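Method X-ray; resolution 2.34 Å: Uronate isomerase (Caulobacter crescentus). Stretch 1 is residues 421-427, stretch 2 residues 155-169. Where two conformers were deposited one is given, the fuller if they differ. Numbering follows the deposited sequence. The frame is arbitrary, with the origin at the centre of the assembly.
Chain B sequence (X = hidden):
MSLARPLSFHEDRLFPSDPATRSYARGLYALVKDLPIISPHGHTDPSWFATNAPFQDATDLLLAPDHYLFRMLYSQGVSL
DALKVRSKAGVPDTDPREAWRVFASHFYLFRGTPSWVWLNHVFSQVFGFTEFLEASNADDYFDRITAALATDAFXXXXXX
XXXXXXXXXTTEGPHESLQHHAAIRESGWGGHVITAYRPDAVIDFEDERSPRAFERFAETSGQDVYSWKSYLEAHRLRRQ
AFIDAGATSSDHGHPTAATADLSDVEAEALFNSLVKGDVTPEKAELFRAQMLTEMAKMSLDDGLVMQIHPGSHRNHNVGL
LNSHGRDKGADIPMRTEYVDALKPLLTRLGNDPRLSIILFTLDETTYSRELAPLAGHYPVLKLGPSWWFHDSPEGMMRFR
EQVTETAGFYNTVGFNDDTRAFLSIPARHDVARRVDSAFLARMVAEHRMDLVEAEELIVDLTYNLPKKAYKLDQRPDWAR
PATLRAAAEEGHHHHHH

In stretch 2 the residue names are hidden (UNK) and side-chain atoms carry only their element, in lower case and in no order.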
ATOM      1  N   ALA B 421     -27.262   9.804  -4.368  1.00 58.84           N
ATOM      2  CA  ALA B 421     -28.310   9.049  -3.678  1.00 59.12           C
ATOM      3  C   ALA B 421     -28.624   9.675  -2.320  1.00 59.76           C
ATOM      4  O   ALA B 421     -27.863   9.538  -1.362  1.00 69.30           O
ATOM      5  CB  ALA B 421     -27.910   7.581  -3.531  1.00 55.82           C
ATOM      6  N   PHE B 422     -29.750  10.376  -2.263  1.00 54.30           N
ATOM      7  CA  PHE B 422     -30.127  11.162  -1.100  1.00 51.49           C
ATOM      8  C   PHE B 422     -30.511  10.294   0.096  1.00 56.12           C
ATOM      9  O   PHE B 422     -30.167  10.617   1.232  1.00 56.55           O
ATOM     10  CB  PHE B 422     -31.270  12.110  -1.465  1.00 50.57           C
ATOM     11  CG  PHE B 422     -31.770  12.934  -0.317  1.00 50.19           C
ATOM     12  CD1 PHE B 422     -30.957  13.896   0.276  1.00 47.28           C
ATOM     13  CD2 PHE B 422     -33.061  12.756   0.165  1.00 51.31           C
ATOM     14  CE1 PHE B 422     -31.419  14.664   1.341  1.00 44.85           C
ATOM     15  CE2 PHE B 422     -33.533  13.518   1.226  1.00 49.84           C
ATOM     16  CZ  PHE B 422     -32.710  14.475   1.816  1.00 57.51           C
ATOM     17  N   LEU B 423     -31.204   9.189  -0.173  1.00 53.39           N
ATOM     18  CA  LEU B 423     -31.667   8.269   0.869  1.00 50.79           C
ATOM     19  C   LEU B 423     -30.550   7.501   1.571  1.00 52.58           C
ATOM     20  O   LEU B 423     -30.752   6.974   2.672  1.00 66.43           O
ATOM     21  CB  LEU B 423     -32.679   7.285   0.291  1.00 51.26           C
ATOM     22  CG  LEU B 423     -34.150   7.613   0.534  1.00 54.15           C
ATOM     23  CD1 LEU B 423     -34.631   8.779  -0.320  1.00 56.54           C
ATOM     24  CD2 LEU B 423     -34.965   6.381   0.247  1.00 47.13           C
ATOM     25  N   SER B 424     -29.386   7.443   0.929  1.00 51.95           N
ATOM     26  CA  SER B 424     -28.218   6.770   1.485  0.50 49.50           C
ATOM     27  C   SER B 424     -27.396   7.695   2.384  1.00 49.16           C
ATOM     28  O   SER B 424     -26.447   7.252   3.022  1.00 57.36           O
ATOM     29  CB  SER B 424     -27.339   6.210   0.362  0.50 52.63           C
ATOM     30  OG  SER B 424     -27.999   5.176  -0.348  0.50 60.04           O
ATOM     31  N   ILE B 425     -27.755   8.979   2.429  1.00 48.20           N
ATOM     32  CA  ILE B 425     -27.011   9.967   3.237  1.00 42.07           C
ATOM     33  C   ILE B 425     -26.914   9.610   4.732  1.00 42.63           C
ATOM     34  O   ILE B 425     -25.792   9.529   5.248  1.00 45.90           O
ATOM     35  CB  ILE B 425     -27.456  11.448   2.973  1.00 38.08           C
ATOM     36  CG1 ILE B 425     -26.981  11.911   1.594  1.00 37.81           C
ATOM     37  CG2 ILE B 425     -26.942  12.395   4.055  1.00 41.82           C
ATOM     38  CD1 ILE B 425     -27.386  13.336   1.250  1.00 28.50           C
ATOM     39  N   PRO B 426     -28.062   9.378   5.426  1.00 44.40           N
ATOM     40  CA  PRO B 426     -27.946   8.885   6.806  1.00 40.60           C
ATOM     41  C   PRO B 426     -27.245   7.526   6.951  1.00 35.98           C
ATOM     42  O   PRO B 426     -26.539   7.318   7.933  1.00 39.89           O
ATOM     43  CB  PRO B 426     -29.401   8.801   7.276  1.00 44.85           C
ATOM     44  CG  PRO B 426     -30.198   8.713   6.040  1.00 50.44           C
ATOM     45  CD  PRO B 426     -29.479   9.566   5.057  1.00 49.04           C
ATOM     46  N   ALA B 427     -27.435   6.633   5.978  1.00 34.79           N
ATOM     47  CA  ALA B 427     -26.735   5.343   5.919  1.00 34.47           C
ATOM     48  C   ALA B 427     -25.215   5.483   5.878  1.00 37.27           C
ATOM     49  O   ALA B 427     -24.509   4.777   6.589  1.00 43.31           O
ATOM     50  CB  ALA B 427     -27.217   4.536   4.723  1.00 31.61           C
ATOM     51  N   UNK B 155     -41.458  13.258   0.862  1.00 32.73           N
ATOM     52  CA  UNK B 155     -41.140  14.448   0.091  1.00 39.91           C
ATOM     53  C   UNK B 155     -39.717  14.838   0.471  1.00 45.09           C
ATOM     54  O   UNK B 155     -39.336  14.687   1.636  1.00 50.52           O
ATOM     55  c   UNK B 155     -43.573  15.299   0.155  1.00 50.31           C
ATOM     56  n   UNK B 155     -45.502  17.847  -3.065  1.00 70.24           N
ATOM     57  c   UNK B 155     -43.842  15.076  -1.325  1.00 72.20           C
ATOM     58  n   UNK B 155     -46.374  15.887  -2.259  1.00 58.32           N
ATOM     59  c   UNK B 155     -45.335  16.688  -2.446  1.00 65.05           C
ATOM     60  c   UNK B 155     -42.107  15.593   0.424  1.00 40.71           C
ATOM     61  n   UNK B 155     -44.128  16.328  -2.020  1.00 75.91           N
ATOM     62  N   UNK B 156     -38.914  15.298  -0.509  1.00 48.54           N
ATOM     63  CA  UNK B 156     -37.519  15.717  -0.291  1.00 45.18           C
ATOM     64  C   UNK B 156     -37.267  16.577   0.952  1.00 43.21           C
ATOM     65  O   UNK B 156     -36.350  16.273   1.721  1.00 54.45           O
ATOM     66  c   UNK B 156     -38.011  15.811  -2.609  1.00 34.35           C
ATOM     67  c   UNK B 156     -37.192  16.493  -1.565  1.00 34.06           C
ATOM     68  c   UNK B 156     -39.290  15.386  -1.937  1.00 35.18           C
ATOM     69  N   UNK B 157     -38.075  17.618   1.146  1.00 39.48           N
ATOM     70  CA  UNK B 157     -37.962  18.498   2.315  1.00 40.31           C
ATOM     71  C   UNK B 157     -38.300  17.778   3.622  1.00 43.59           C
ATOM     72  O   UNK B 157     -37.645  17.997   4.643  1.00 44.05           O
ATOM     73  c   UNK B 157     -39.356  21.942   1.146  1.00 32.66           C
ATOM     74  n   UNK B 157     -40.789  24.285   0.458  1.00 52.82           N
ATOM     75  c   UNK B 157     -38.875  19.713   2.169  1.00 35.94           C
ATOM     76  c   UNK B 157     -38.419  20.739   1.152  1.00 47.32           C
ATOM     77  n   UNK B 157     -38.945  22.935   0.162  1.00 50.42           N
ATOM     78  n   UNK B 157     -39.166  24.871  -1.051  1.00 65.21           N
ATOM     79  c   UNK B 157     -39.635  24.029  -0.143  1.00 52.36           C
ATOM     80  N   UNK B 158     -39.322  16.926   3.577  1.00 43.92           N
ATOM     81  CA  UNK B 158     -39.758  16.157   4.741  1.00 46.56           C
ATOM     82  C   UNK B 158     -38.710  15.132   5.164  1.00 45.63           C
ATOM     83  O   UNK B 158     -38.517  14.892   6.356  1.00 58.46           O
ATOM     84  c   UNK B 158     -41.083  15.474   4.455  1.00 50.21           C
ATOM     85  N   UNK B 159     -38.042  14.541   4.176  1.00 44.09           N
ATOM     86  CA  UNK B 159     -36.962  13.583   4.408  1.00 38.78           C
ATOM     87  C   UNK B 159     -35.707  14.262   4.944  1.00 48.60           C
ATOM     88  O   UNK B 159     -35.023  13.709   5.801  1.00 56.07           O
ATOM     89  c   UNK B 159     -37.529  11.671   2.700  1.00 31.99           C
ATOM     90  c   UNK B 159     -37.295  11.319   1.236  1.00 29.26           C
ATOM     91  c   UNK B 159     -36.634  12.839   3.115  1.00 32.50           C
ATOM     92  c   UNK B 159     -37.292  10.460   3.580  1.00 35.91           C
ATOM     93  N   UNK B 160     -35.419  15.460   4.433  1.00 50.64           N
ATOM     94  CA  UNK B 160     -34.310  16.300   4.895  1.00 50.06           C
ATOM     95  C   UNK B 160     -34.416  16.573   6.394  1.00 49.89           C
ATOM     96  O   UNK B 160     -33.412  16.560   7.105  1.00 57.96           O
ATOM     97  c   UNK B 160     -32.054  18.440   3.398  1.00 48.21           C
ATOM     98  c   UNK B 160     -30.940  19.254   3.550  1.00 45.31           C
ATOM     99  c   UNK B 160     -34.325  17.618   4.116  1.00 48.56           C
ATOM    100  c   UNK B 160     -33.021  19.394   5.369  1.00 46.40           C
ATOM    101  c   UNK B 160     -30.867  20.144   4.614  1.00 41.94           C
ATOM    102  c   UNK B 160     -31.910  20.214   5.526  1.00 36.61           C
ATOM    103  c   UNK B 160     -33.101  18.488   4.310  1.00 51.47           C
ATOM    104  N   UNK B 161     -35.636  16.821   6.862  1.00 47.39           N
ATOM    105  CA  UNK B 161     -35.887  17.099   8.275  1.00 50.78           C
ATOM    106  C   UNK B 161     -35.839  15.841   9.141  1.00 49.95           C
ATOM    107  O   UNK B 161     -35.288  15.864  10.243  1.00 58.19           O
ATOM    108  c   UNK B 161     -37.288  19.107   7.635  1.00 63.06           C
ATOM    109  c   UNK B 161     -37.221  17.823   8.440  1.00 53.90           C
ATOM    110  o   UNK B 161     -38.409  19.534   7.279  1.00 71.08           O
ATOM    111  o   UNK B 161     -36.216  19.685   7.350  1.00 60.94           O
ATOM    112  N   UNK B 162     -36.404  14.749   8.629  1.00 46.18           N
ATOM    113  CA  UNK B 162     -36.386  13.461   9.315  1.00 46.24           C
ATOM    114  C   UNK B 162     -34.972  12.906   9.467  1.00 51.00           C
ATOM    115  O   UNK B 162     -34.664  12.254  10.469  1.00 57.30           O
ATOM    116  c   UNK B 162     -37.250  12.441   8.572  1.00 50.18           C
ATOM    117  n   UNK B 162     -38.450   9.703   7.692  1.00 70.36           N
ATOM    118  c   UNK B 162     -38.753   8.506   7.200  1.00 68.73           C
ATOM    119  c   UNK B 162     -37.467   9.937   8.745  1.00 66.55           C
ATOM    120  c   UNK B 162     -37.676  11.265   9.443  1.00 63.16           C
ATOM    121  n   UNK B 162     -39.661   8.406   6.242  1.00 65.55           N
ATOM    122  n   UNK B 162     -38.157   7.411   7.666  1.00 64.98           N
ATOM    123  N   UNK B 163     -34.120  13.170   8.475  1.00 51.70           N
ATOM    124  CA  UNK B 163     -32.738  12.684   8.480  1.00 41.78           C
ATOM    125  C   UNK B 163     -31.835  13.501   9.409  1.00 46.89           C
ATOM    126  O   UNK B 163     -30.715  13.079   9.723  1.00 52.53           O
ATOM    127  c   UNK B 163     -33.894   9.496   5.843  1.00 55.48           C
ATOM    128  c   UNK B 163     -32.721  11.595   6.164  1.00 49.90           C
ATOM    129  c   UNK B 163     -32.544  11.680   4.783  1.00 48.27           C
ATOM    130  c   UNK B 163     -32.156  12.672   7.064  1.00 43.73           C
ATOM    131  c   UNK B 163     -33.718   9.599   4.465  1.00 55.98           C
ATOM    132  c   UNK B 163     -33.388  10.485   6.684  1.00 46.96           C
ATOM    133  c   UNK B 163     -33.041  10.693   3.935  1.00 51.40           C
ATOM    134  N   UNK B 164     -32.341  14.654   9.847  1.00 42.12           N
ATOM    135  CA  UNK B 164     -31.639  15.571  10.745  1.00 51.30           C
ATOM    136  C   UNK B 164     -30.391  16.137  10.074  1.00 53.12           C
ATOM    137  O   UNK B 164     -29.307  16.176  10.654  1.00 60.01           O
ATOM    138  c   UNK B 164     -31.334  14.919  12.112  1.00 52.26           C
ATOM    139  c   UNK B 164     -31.054  15.938  13.211  1.00 56.15           C
ATOM    140  o   UNK B 164     -30.433  15.609  14.224  1.00 58.45           O
ATOM    141  n   UNK B 164     -31.506  17.176  13.014  1.00 54.30           N
ATOM    142  N   UNK B 165     -30.556  16.562   8.827  1.00 50.18           N
ATOM    143  CA  UNK B 165     -29.464  17.173   8.097  1.00 41.04           C
ATOM    144  C   UNK B 165     -29.391  18.631   8.499  1.00 38.95           C
ATOM    145  O   UNK B 165     -30.372  19.366   8.400  1.00 45.15           O
ATOM    146  c   UNK B 165     -29.677  15.497   6.236  1.00 31.53           C
ATOM    147  c   UNK B 165     -30.263  15.165   4.875  1.00 40.28           C
ATOM    148  c   UNK B 165     -28.429  17.666   5.838  1.00 32.23           C
ATOM    149  c   UNK B 165     -29.604  16.993   6.573  1.00 34.04           C
ATOM    150  N   UNK B 166     -28.225  19.030   8.989  1.00 41.91           N
ATOM    151  CA  UNK B 166     -27.989  20.407   9.365  1.00 39.13           C
ATOM    152  C   UNK B 166     -27.569  21.224   8.147  1.00 44.92           C
ATOM    153  O   UNK B 166     -28.145  22.276   7.876  1.00 51.22           O
ATOM    154  c   UNK B 166     -26.929  20.478  10.454  1.00 36.25           C
ATOM    155  o   UNK B 166     -26.920  21.341  13.274  1.00 79.29           O
ATOM    156  c   UNK B 166     -26.227  21.905  12.394  1.00 71.21           C
ATOM    157  o   UNK B 166     -25.162  22.501  12.631  1.00 54.26           O
ATOM    158  c   UNK B 166     -26.699  21.878  10.967  1.00 49.06           C
ATOM    159  N   UNK B 167     -26.570  20.720   7.424  1.00 45.61           N
ATOM    160  CA  UNK B 167     -26.032  21.364   6.228  1.00 42.83           C
ATOM    161  C   UNK B 167     -25.908  20.329   5.117  1.00 36.26           C
ATOM    162  O   UNK B 167     -25.403  19.231   5.346  1.00 39.50           O
ATOM    163  c   UNK B 167     -24.636  21.975   6.514  1.00 46.58           C
ATOM    164  c   UNK B 167     -24.025  22.609   5.264  1.00 46.16           C
ATOM    165  o   UNK B 167     -24.753  22.965   7.543  1.00 47.63           O
ATOM    166  N   UNK B 168     -26.392  20.677   3.926  1.00 31.93           N
ATOM    167  CA  UNK B 168     -26.176  19.866   2.730  1.00 34.17           C
ATOM    168  C   UNK B 168     -25.632  20.751   1.618  1.00 38.59           C
ATOM    169  O   UNK B 168     -26.240  21.760   1.275  1.00 35.76           O
ATOM    170  c   UNK B 168     -27.482  19.204   2.279  1.00 31.87           C
ATOM    171  c   UNK B 168     -28.889  17.795   0.766  1.00 40.54           C
ATOM    172  c   UNK B 168     -26.555  17.084   1.274  1.00 46.86           C
ATOM    173  c   UNK B 168     -27.479  18.276   1.062  1.00 26.89           C
ATOM    174  N   UNK B 169     -24.485  20.376   1.064  1.00 39.67           N
ATOM    175  CA  UNK B 169     -23.910  21.115  -0.059  1.00 40.95           C
ATOM    176  C   UNK B 169     -24.090  20.362  -1.372  1.00 38.65           C
ATOM    177  O   UNK B 169     -23.887  19.149  -1.442  1.00 49.40           O
ATOM    178  c   UNK B 169     -22.431  21.428   0.188  1.00 31.43           C
TER

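Position 155 carries three carbons, a nitrogen, then a carbon bearing two more nitrogens, and stays clear of stretch 1: R155, at the N-cap, its guanidinium bonded elsewhere in the structure. At 156 three carbons close a ring onto the backbone nitrogen, which marks P156; a nitrogen without a proton costs little in the first turn of a helix, where no backbone acceptor awaits it. Its O lies 4.0 Å from F422 CE2. Position 157 repeats the guanidinium pattern and its CA-to-CB bond points away from stretch 1: R157. Position 158, with one carbon and no contact, is A158.

Position 159 has four carbons forked at the second, pointing toward stretch 1, and is L159. Its CB sits 3.7 Å from F422 CE2, near the plane of that ring, and its CD1 lies 4.0 Å from L423 CD1; a branched, apolar side chain suits a place packed against two such neighbours. At 160 one carbon leads to a six-carbon ring: F160. Its CB is 4.2 Å from F422 CZ, while its N, 3.9 Å from the same CZ, is already bonded to P156 O.

Position 161 has two carbons, the second with two oxygens, and 162 three carbons, a nitrogen and a carbon with two nitrogens. These are D161 and R162, both out of reach and hydrogen-bonded elsewhere in the structure. Position 163 is again one carbon and a six-membered carbon ring, directed toward stretch 1: F163. P426 CG stands 3.6 Å from the centroid of the F163 ring, only 8° off its normal, a CH-pi contact for which a flat aromatic face is well suited.

Position 164, two carbons with one oxygen and one nitrogen on the second, is N164. Asparagine tolerates the positive phi of this Schellman motif comparatively well. Position 165 has four carbons forked at the first, one arm two carbons long: I165, whose CD1 reaches within 3.8 Å of F422 CE1. At 166 three carbons end in two oxygens, giving E166; at 167 one carbon bears an oxygen and a carbon, giving T167. Neither touches stretch 1. Four carbons forked at the second make 168 L168, with CD1 3.8 Å from I425 CD1 and CD2 4.1 Å from F422 CE1. The single carbon of 169 is A169, also without contact.

No hydrogen bond crosses the contact. F422 reaches into an apolar pocket formed by the helix and the following segment, its ring oblique to that of F163, while L423, I425 and P426 extend the packing.

Stretch 2 (155-169) RPRALFDRFNIETLA
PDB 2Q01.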